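Local coordinates for protein carboxylic ester hydrolase (Aspergillus niger, PDB 7K4O) that probably hydrolyses the ester bonds of tannins as a secreted serine esterase of the tannase family, and holds the product-like compound gallic acid in its pocket, at residues 209-214 and 411-416; 415-420 and 459-464. All coordinates share one frame; numbering follows the deposited sequence.

Contact 1 of 2, residues 209-214 and 411-416; sequences GAPAFR and VIHFHG. With GDE (3,4,5-trihydroxybenzoic acid), chain J.
The F414 ring reaches G209 because its chi1 of 65° sets CG between the backbone N and the carbonyl carbon, folding the ring back over the neighbouring strand; H415, with CG anti to its backbone N (chi1 -158°), instead lays its imidazole against A210. The two segments meet at the C-terminal ends of parallel strands 205-209 and 410-416, in the central sheet of the alpha/beta-hydrolase fold. G209 CA sits over the F414 face, 3.6 Å from the ring centroid, a CH-pi contact for which the missing side chain of the glycine leaves room. The sheet bonding ends here with A210 N, which donates to F414 O at 2.8 Å and an almost straight 168°, before the chain turns away from the strand direction.

On the face of the sheet opposite F414, the H415 imidazole receives A210 CB over its middle, 3.7 Å from its centroid. Next to it, P211 crosses H413 at about a right angle and brings CD to 3.3 Å from H413 NE2. The two imidazoles share one hydroxyl of helix 425-438, S427 OG, which H415 meets through ND1 and H413 through NE2; H413 ND1 is also bonded to Y455 OH of strand 455-460. Beyond the proline, the loop carries A212 into the gallic acid pocket, its CB 3.7 Å from the ligand ring carbon CAI. The F213 ring packs against the proline, with P211 CG 3.6 Å above the centre of its ring.

Contact 2 of 2, residues 415-420 and 459-464; sequences HGDADF and TVPGAG
H415 O receives V460 N at 2.8 Å, continuing the parallel pairing of strands 410-416 and 455-460 to their C-terminal ends. One residue on, V460 O takes two backbone donors that approach from opposite faces of its carbonyl plane. D417 N comes from across the contact at 2.9 Å, and A463 N closes the type II turn V460-A463, in which G462 adopts positive phi. The D417 side chain reaches back to the adjoining strand, where T459 OG1 donates to OD2 at 2.9 Å on the syn side of the carboxylate, though 32° out of its plane. Each partner has a further bond: OD1 of D417 with T266 OG1, and the T459 hydroxyl with R520 NH2.

In the alpha/beta-hydrolase fold, loops at these strand ends carry the acid and the histidine of the catalytic triad, and D419 and H465, with S186, are arranged as in such a triad and probably form it. The type I turn G416-D419 is bound to the second loop by A418 N, which donates to A463 O at 2.8 Å, bent at the hydrogen (135°) although the donor lies nearly in line with that C=O. The anti CG (chi1 -167°) places the D419 carboxylate beside the H415 ring, with D419 CB at the ring's edge: OD1 accepts from S421 N and I422 N, and OD2 bonds H465 ND1. One water bridges the two loops, accepting from G416 N at 2.9 Å. It donates to D419 OD2 at 2.7 Å and to G464 O at 2.8 Å.

Overall arrangement
From the N terminus, the chain first builds the antiparallel side of the sheet and the strand leading to S186 before entering strand 205-209. Contact 1 then closes a long loop: 196 residues, largely helix and coil and including the calcium site, separate 209-214 from 411-416. Contact 2 closes a much shorter one, running through helices 425-438 and 444-452 to edge strand 455-460. The two loops follow each other, neither enclosing nor crossing the other, and overlap at H415 and G416. Strand 410-416 is therefore flanked by both partners, and the contacts touch directly where A210 CB packs 3.5 Å from D419 OD2, beside the gallic acid pocket.

Contact 1 of 2, residues 209-214 and 411-416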
ATOM      1  N   GLY A 209      -3.058  -3.296  -1.814  1.00 21.23           N
ATOM      2  CA  GLY A 209      -1.646  -3.367  -2.207  1.00 21.45           C
ATOM      3  C   GLY A 209      -0.699  -2.816  -1.146  1.00 22.80           C
ATOM      4  O   GLY A 209      -1.005  -1.727  -0.589  1.00 23.24           O
ATOM      5  N   ALA A 210       0.451  -3.485  -0.947  1.00 21.07           N
ATOM      6  CA  ALA A 210       1.645  -3.018  -0.168  1.00 23.57           C
ATOM      7  C   ALA A 210       1.260  -1.972   0.874  1.00 21.02           C
ATOM      8  O   ALA A 210       1.587  -0.794   0.748  1.00 22.94           O
ATOM      9  CB  ALA A 210       2.671  -2.450  -1.120  1.00 24.34           C
ATOM     10  N   PRO A 211       0.532  -2.370   1.919  1.00 22.76           N
ATOM     11  CA  PRO A 211      -0.024  -1.393   2.838  1.00 21.30           C
ATOM     12  C   PRO A 211       1.028  -0.755   3.756  1.00 20.42           C
ATOM     13  O   PRO A 211       1.862  -1.499   4.324  1.00 21.16           O
ATOM     14  CB  PRO A 211      -1.062  -2.206   3.609  1.00 21.26           C
ATOM     15  CG  PRO A 211      -0.564  -3.629   3.561  1.00 23.40           C
ATOM     16  CD  PRO A 211       0.077  -3.738   2.203  1.00 22.75           C
ATOM     17  N   ALA A 212       0.876   0.547   3.971  1.00 21.42           N
ATOM     18  CA  ALA A 212       1.690   1.303   4.947  1.00 21.44           C
ATOM     19  C   ALA A 212       1.169   1.118   6.378  1.00 21.21           C
ATOM     20  O   ALA A 212       1.051   2.124   7.117  1.00 22.39           O
ATOM     21  CB  ALA A 212       1.758   2.717   4.537  1.00 23.36           C
ATOM     22  N   PHE A 213       0.859  -0.126   6.751  1.00 20.58           N
ATOM     23  CA  PHE A 213       0.448  -0.432   8.141  1.00 21.16           C
ATOM     24  C   PHE A 213       1.717  -0.691   8.994  1.00 20.52           C
ATOM     25  O   PHE A 213       2.858  -0.455   8.553  1.00 21.07           O
ATOM     26  CB  PHE A 213      -0.604  -1.523   8.153  1.00 21.85           C
ATOM     27  CG  PHE A 213      -0.228  -2.861   7.580  1.00 20.42           C
ATOM     28  CD1 PHE A 213       1.067  -3.209   7.286  1.00 20.71           C
ATOM     29  CD2 PHE A 213      -1.246  -3.797   7.364  1.00 23.36           C
ATOM     30  CE1 PHE A 213       1.355  -4.492   6.831  1.00 23.75           C
ATOM     31  CE2 PHE A 213      -0.960  -5.055   6.862  1.00 23.34           C
ATOM     32  CZ  PHE A 213       0.343  -5.417   6.669  1.00 21.97           C
ATOM     33  N   ARG A 214       1.501  -1.129  10.219  1.00 20.13           N
ATOM     34  CA  ARG A 214       2.567  -1.273  11.238  1.00 19.87           C
ATOM     35  C   ARG A 214       3.289   0.069  11.342  1.00 20.52           C
ATOM     36  O   ARG A 214       4.532   0.110  11.373  1.00 20.36           O
ATOM     37  CB  ARG A 214       3.485  -2.453  10.907  1.00 21.30           C
ATOM     38  CG  ARG A 214       4.199  -3.010  12.122  1.00 21.69           C
ATOM     39  CD  ARG A 214       4.970  -4.276  11.821  1.00 22.80           C
ATOM     40  NE  ARG A 214       4.035  -5.370  11.485  1.00 22.43           N
ATOM     41  CZ  ARG A 214       3.833  -5.903  10.275  1.00 22.83           C
ATOM     42  NH1 ARG A 214       4.509  -5.499   9.225  1.00 24.17           N
ATOM     43  NH2 ARG A 214       2.879  -6.794  10.153  1.00 23.51           N
ATOM     44  N   VAL A 411     -10.520 -10.764   1.296  1.00 20.01           N
ATOM     45  CA  VAL A 411      -9.391  -9.858   1.022  1.00 19.87           C
ATOM     46  C   VAL A 411      -8.481 -10.471  -0.031  1.00 20.43           C
ATOM     47  O   VAL A 411      -8.090 -11.650   0.122  1.00 20.88           O
ATOM     48  CB  VAL A 411      -8.597  -9.541   2.306  1.00 21.46           C
ATOM     49  CG1 VAL A 411      -7.371  -8.699   2.014  1.00 21.51           C
ATOM     50  CG2 VAL A 411      -9.485  -8.882   3.357  1.00 21.43           C
ATOM     51  N   ILE A 412      -8.073  -9.658  -0.977  1.00 21.27           N
ATOM     52  CA  ILE A 412      -6.922  -9.902  -1.895  1.00 20.43           C
ATOM     53  C   ILE A 412      -5.859  -8.869  -1.512  1.00 21.18           C
ATOM     54  O   ILE A 412      -6.120  -7.668  -1.603  1.00 21.45           O
ATOM     55  CB  ILE A 412      -7.309  -9.784  -3.386  1.00 21.88           C
ATOM     56  CG1 ILE A 412      -8.260 -10.895  -3.792  1.00 22.68           C
ATOM     57  CG2 ILE A 412      -6.057  -9.737  -4.236  1.00 24.54           C
ATOM     58  CD1 ILE A 412      -8.849 -10.714  -5.159  1.00 26.83           C
ATOM     59  N   HIS A 413      -4.737  -9.356  -1.032  1.00 21.46           N
ATOM     60  CA  HIS A 413      -3.597  -8.536  -0.584  1.00 21.12           C
ATOM     61  C   HIS A 413      -2.407  -8.865  -1.492  1.00 19.61           C
ATOM     62  O   HIS A 413      -2.080 -10.052  -1.645  1.00 21.94           O
ATOM     63  CB  HIS A 413      -3.364  -8.884   0.875  1.00 21.89           C
ATOM     64  CG  HIS A 413      -2.262  -8.191   1.597  1.00 22.11           C
ATOM     65  ND1 HIS A 413      -2.036  -8.454   2.924  1.00 22.53           N
ATOM     66  CD2 HIS A 413      -1.315  -7.313   1.205  1.00 22.11           C
ATOM     67  CE1 HIS A 413      -0.983  -7.736   3.327  1.00 21.87           C
ATOM     68  NE2 HIS A 413      -0.518  -7.032   2.314  1.00 21.66           N
ATOM     69  N   PHE A 414      -1.762  -7.855  -2.022  1.00 20.87           N
ATOM     70  CA  PHE A 414      -0.578  -8.085  -2.893  1.00 22.06           C
ATOM     71  C   PHE A 414       0.542  -7.134  -2.517  1.00 22.28           C
ATOM     72  O   PHE A 414       0.324  -6.075  -1.929  1.00 22.49           O
ATOM     73  CB  PHE A 414      -0.936  -7.976  -4.376  1.00 23.85           C
ATOM     74  CG  PHE A 414      -1.374  -6.620  -4.822  1.00 23.51           C
ATOM     75  CD1 PHE A 414      -2.693  -6.214  -4.641  1.00 22.31           C
ATOM     76  CD2 PHE A 414      -0.483  -5.759  -5.447  1.00 23.46           C
ATOM     77  CE1 PHE A 414      -3.070  -4.933  -4.992  1.00 23.29           C
ATOM     78  CE2 PHE A 414      -0.875  -4.495  -5.813  1.00 24.40           C
ATOM     79  CZ  PHE A 414      -2.181  -4.098  -5.613  1.00 23.11           C
ATOM     80  N   HIS A 415       1.767  -7.505  -2.895  1.00 23.39           N
ATOM     81  CA  HIS A 415       2.962  -6.717  -2.554  1.00 23.10           C
ATOM     82  C   HIS A 415       4.085  -7.003  -3.563  1.00 23.29           C
ATOM     83  O   HIS A 415       4.377  -8.191  -3.785  1.00 23.64           O
ATOM     84  CB  HIS A 415       3.363  -7.032  -1.108  1.00 23.90           C
ATOM     85  CG  HIS A 415       4.188  -5.980  -0.471  1.00 22.76           C
ATOM     86  ND1 HIS A 415       3.966  -5.590   0.848  1.00 24.07           N
ATOM     87  CD2 HIS A 415       5.250  -5.245  -0.922  1.00 25.31           C
ATOM     88  CE1 HIS A 415       4.839  -4.648   1.160  1.00 24.08           C
ATOM     89  NE2 HIS A 415       5.637  -4.397   0.103  1.00 23.38           N
ATOM     90  N   GLY A 416       4.719  -5.984  -4.103  1.00 24.75           N
ATOM     91  CA  GLY A 416       5.859  -6.190  -5.010  1.00 26.44           C
ATOM     92  C   GLY A 416       7.053  -6.819  -4.322  1.00 26.67           C
ATOM     93  O   GLY A 416       7.417  -6.399  -3.220  1.00 25.25           O
TER
HETATM   94  OAA GDE J 603       1.509   5.823   0.130  0.99 26.88           O
HETATM   95  OAB GDE J 603       3.363   5.628  -1.062  0.99 31.84           O
HETATM   96  OAC GDE J 603       3.304   6.079   4.944  0.96 23.14           O
HETATM   97  OAD GDE J 603       6.773   4.012   2.390  0.99 23.99           O
HETATM   98  OAE GDE J 603       5.827   4.852   4.746  0.90 22.20           O
HETATM   99  CAF GDE J 603       3.025   5.859   2.506  0.99 25.42           C
HETATM  100  CAG GDE J 603       4.795   4.804   1.199  0.95 24.79           C
HETATM  101  CAH GDE J 603       2.763   5.652   0.044  1.00 30.77           C
HETATM  102  CAI GDE J 603       3.777   5.670   3.675  1.00 24.04           C
HETATM  103  CAJ GDE J 603       5.574   4.646   2.375  0.99 25.67           C
HETATM  104  CAK GDE J 603       3.583   5.469   1.301  0.95 25.39           C
HETATM  105  CAL GDE J 603       5.052   5.049   3.575  0.94 24.98           C

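Contact 2 of 2, residues 415-420 and 459-464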
ATOM      1  N   HIS A 415       1.767  -7.505  -2.895  1.00 23.39           N
ATOM      2  CA  HIS A 415       2.962  -6.717  -2.554  1.00 23.10           C
ATOM      3  C   HIS A 415       4.085  -7.003  -3.563  1.00 23.29           C
ATOM      4  O   HIS A 415       4.377  -8.191  -3.785  1.00 23.64           O
ATOM      5  CB  HIS A 415       3.363  -7.032  -1.108  1.00 23.90           C
ATOM      6  CG  HIS A 415       4.188  -5.980  -0.471  1.00 22.76           C
ATOM      7  ND1 HIS A 415       3.966  -5.590   0.848  1.00 24.07           N
ATOM      8  CD2 HIS A 415       5.250  -5.245  -0.922  1.00 25.31           C
ATOM      9  CE1 HIS A 415       4.839  -4.648   1.160  1.00 24.08           C
ATOM     10  NE2 HIS A 415       5.637  -4.397   0.103  1.00 23.38           N
ATOM     11  N   GLY A 416       4.719  -5.984  -4.103  1.00 24.75           N
ATOM     12  CA  GLY A 416       5.859  -6.190  -5.010  1.00 26.44           C
ATOM     13  C   GLY A 416       7.053  -6.819  -4.322  1.00 26.67           C
ATOM     14  O   GLY A 416       7.417  -6.399  -3.220  1.00 25.25           O
ATOM     15  N   ASP A 417       7.713  -7.781  -4.970  1.00 26.77           N
ATOM     16  CA  ASP A 417       8.914  -8.464  -4.426  1.00 29.05           C
ATOM     17  C   ASP A 417      10.081  -7.477  -4.346  1.00 26.53           C
ATOM     18  O   ASP A 417      10.962  -7.743  -3.505  1.00 29.84           O
ATOM     19  CB  ASP A 417       9.310  -9.668  -5.316  1.00 30.85           C
ATOM     20  CG  ASP A 417       8.720 -10.952  -4.788  1.00 34.26           C
ATOM     21  OD1 ASP A 417       9.223 -11.415  -3.764  1.00 37.77           O
ATOM     22  OD2 ASP A 417       7.777 -11.492  -5.431  1.00 36.58           O
ATOM     23  N   ALA A 418      10.099  -6.433  -5.159  1.00 27.68           N
ATOM     24  CA  ALA A 418      11.237  -5.480  -5.208  1.00 28.57           C
ATOM     25  C   ALA A 418      10.783  -4.105  -4.688  1.00 27.92           C
ATOM     26  O   ALA A 418      11.264  -3.033  -5.146  1.00 25.98           O
ATOM     27  CB  ALA A 418      11.838  -5.429  -6.600  1.00 31.14           C
ATOM     28  N   ASP A 419       9.826  -4.108  -3.732  1.00 26.38           N
ATOM     29  CA  ASP A 419       9.306  -2.845  -3.174  1.00 24.55           C
ATOM     30  C   ASP A 419      10.435  -2.212  -2.339  1.00 22.11           C
ATOM     31  O   ASP A 419      10.921  -2.862  -1.415  1.00 25.60           O
ATOM     32  CB  ASP A 419       8.054  -3.131  -2.324  1.00 25.40           C
ATOM     33  CG  ASP A 419       7.279  -1.895  -1.981  1.00 26.85           C
ATOM     34  OD1 ASP A 419       7.904  -0.799  -1.819  1.00 27.35           O
ATOM     35  OD2 ASP A 419       6.030  -2.001  -1.962  1.00 26.58           O
ATOM     36  N   PHE A 420      10.746  -0.990  -2.649  1.00 23.36           N
ATOM     37  CA  PHE A 420      11.828  -0.201  -2.039  1.00 25.81           C
ATOM     38  C   PHE A 420      11.280   0.776  -1.008  1.00 27.66           C
ATOM     39  O   PHE A 420      12.072   1.544  -0.436  1.00 26.30           O
ATOM     40  CB  PHE A 420      12.561   0.612  -3.111  1.00 27.76           C
ATOM     41  CG  PHE A 420      11.685   1.481  -3.957  1.00 26.50           C
ATOM     42  CD1 PHE A 420      11.265   2.717  -3.527  1.00 27.03           C
ATOM     43  CD2 PHE A 420      11.189   1.001  -5.171  1.00 28.41           C
ATOM     44  CE1 PHE A 420      10.455   3.518  -4.318  1.00 33.83           C
ATOM     45  CE2 PHE A 420      10.354   1.789  -5.948  1.00 31.12           C
ATOM     46  CZ  PHE A 420       9.976   3.044  -5.522  1.00 31.56           C
ATOM     47  N   THR A 459       2.708 -12.204  -3.599  1.00 25.44           N
ATOM     48  CA  THR A 459       3.810 -11.293  -3.966  1.00 24.22           C
ATOM     49  C   THR A 459       3.905 -11.165  -5.479  1.00 24.83           C
ATOM     50  O   THR A 459       3.446 -12.091  -6.226  1.00 25.55           O
ATOM     51  CB  THR A 459       5.147 -11.676  -3.301  1.00 27.67           C
ATOM     52  OG1 THR A 459       5.740 -12.814  -3.937  1.00 28.79           O
ATOM     53  CG2 THR A 459       4.997 -11.929  -1.808  1.00 27.41           C
ATOM     54  N   VAL A 460       4.423 -10.044  -5.940  1.00 25.94           N
ATOM     55  CA  VAL A 460       4.468  -9.752  -7.399  1.00 25.15           C
ATOM     56  C   VAL A 460       5.938  -9.759  -7.827  1.00 27.97           C
ATOM     57  O   VAL A 460       6.687  -8.805  -7.535  1.00 28.03           O
ATOM     58  CB  VAL A 460       3.785  -8.427  -7.747  1.00 24.99           C
ATOM     59  CG1 VAL A 460       3.666  -8.265  -9.255  1.00 27.17           C
ATOM     60  CG2 VAL A 460       2.408  -8.333  -7.064  1.00 27.15           C
ATOM     61  N   PRO A 461       6.356 -10.782  -8.608  1.00 27.90           N
ATOM     62  CA  PRO A 461       7.743 -10.861  -9.086  1.00 29.40           C
ATOM     63  C   PRO A 461       8.247  -9.593  -9.742  1.00 26.13           C
ATOM     64  O   PRO A 461       7.607  -9.016 -10.610  1.00 29.99           O
ATOM     65  CB  PRO A 461       7.712 -12.003 -10.126  1.00 30.70           C
ATOM     66  CG  PRO A 461       6.620 -12.896  -9.641  1.00 31.28           C
ATOM     67  CD  PRO A 461       5.577 -11.951  -9.033  1.00 27.87           C
ATOM     68  N   GLY A 462       9.415  -9.141  -9.259  1.00 28.30           N
ATOM     69  CA  GLY A 462      10.130  -7.967  -9.793  1.00 29.17           C
ATOM     70  C   GLY A 462       9.481  -6.608  -9.599  1.00 28.32           C
ATOM     71  O   GLY A 462      10.092  -5.609  -9.927  1.00 28.49           O
ATOM     72  N   ALA A 463       8.241  -6.510  -9.104  1.00 26.77           N
ATOM     73  CA  ALA A 463       7.519  -5.233  -9.029  1.00 25.64           C
ATOM     74  C   ALA A 463       8.106  -4.321  -7.933  1.00 24.08           C
ATOM     75  O   ALA A 463       8.707  -4.812  -6.933  1.00 27.10           O
ATOM     76  CB  ALA A 463       6.047  -5.492  -8.772  1.00 28.24           C
ATOM     77  N   GLY A 464       7.928  -3.050  -8.168  1.00 25.00           N
ATOM     78  CA  GLY A 464       8.408  -1.981  -7.285  1.00 28.16           C
ATOM     79  C   GLY A 464       7.329  -1.674  -6.260  1.00 28.69           C
ATOM     80  O   GLY A 464       6.691  -2.625  -5.774  1.00 28.92           O
TER
HETATM   81  O   HOH W   1       4.624  -3.139  -3.905  1.00 24.41           O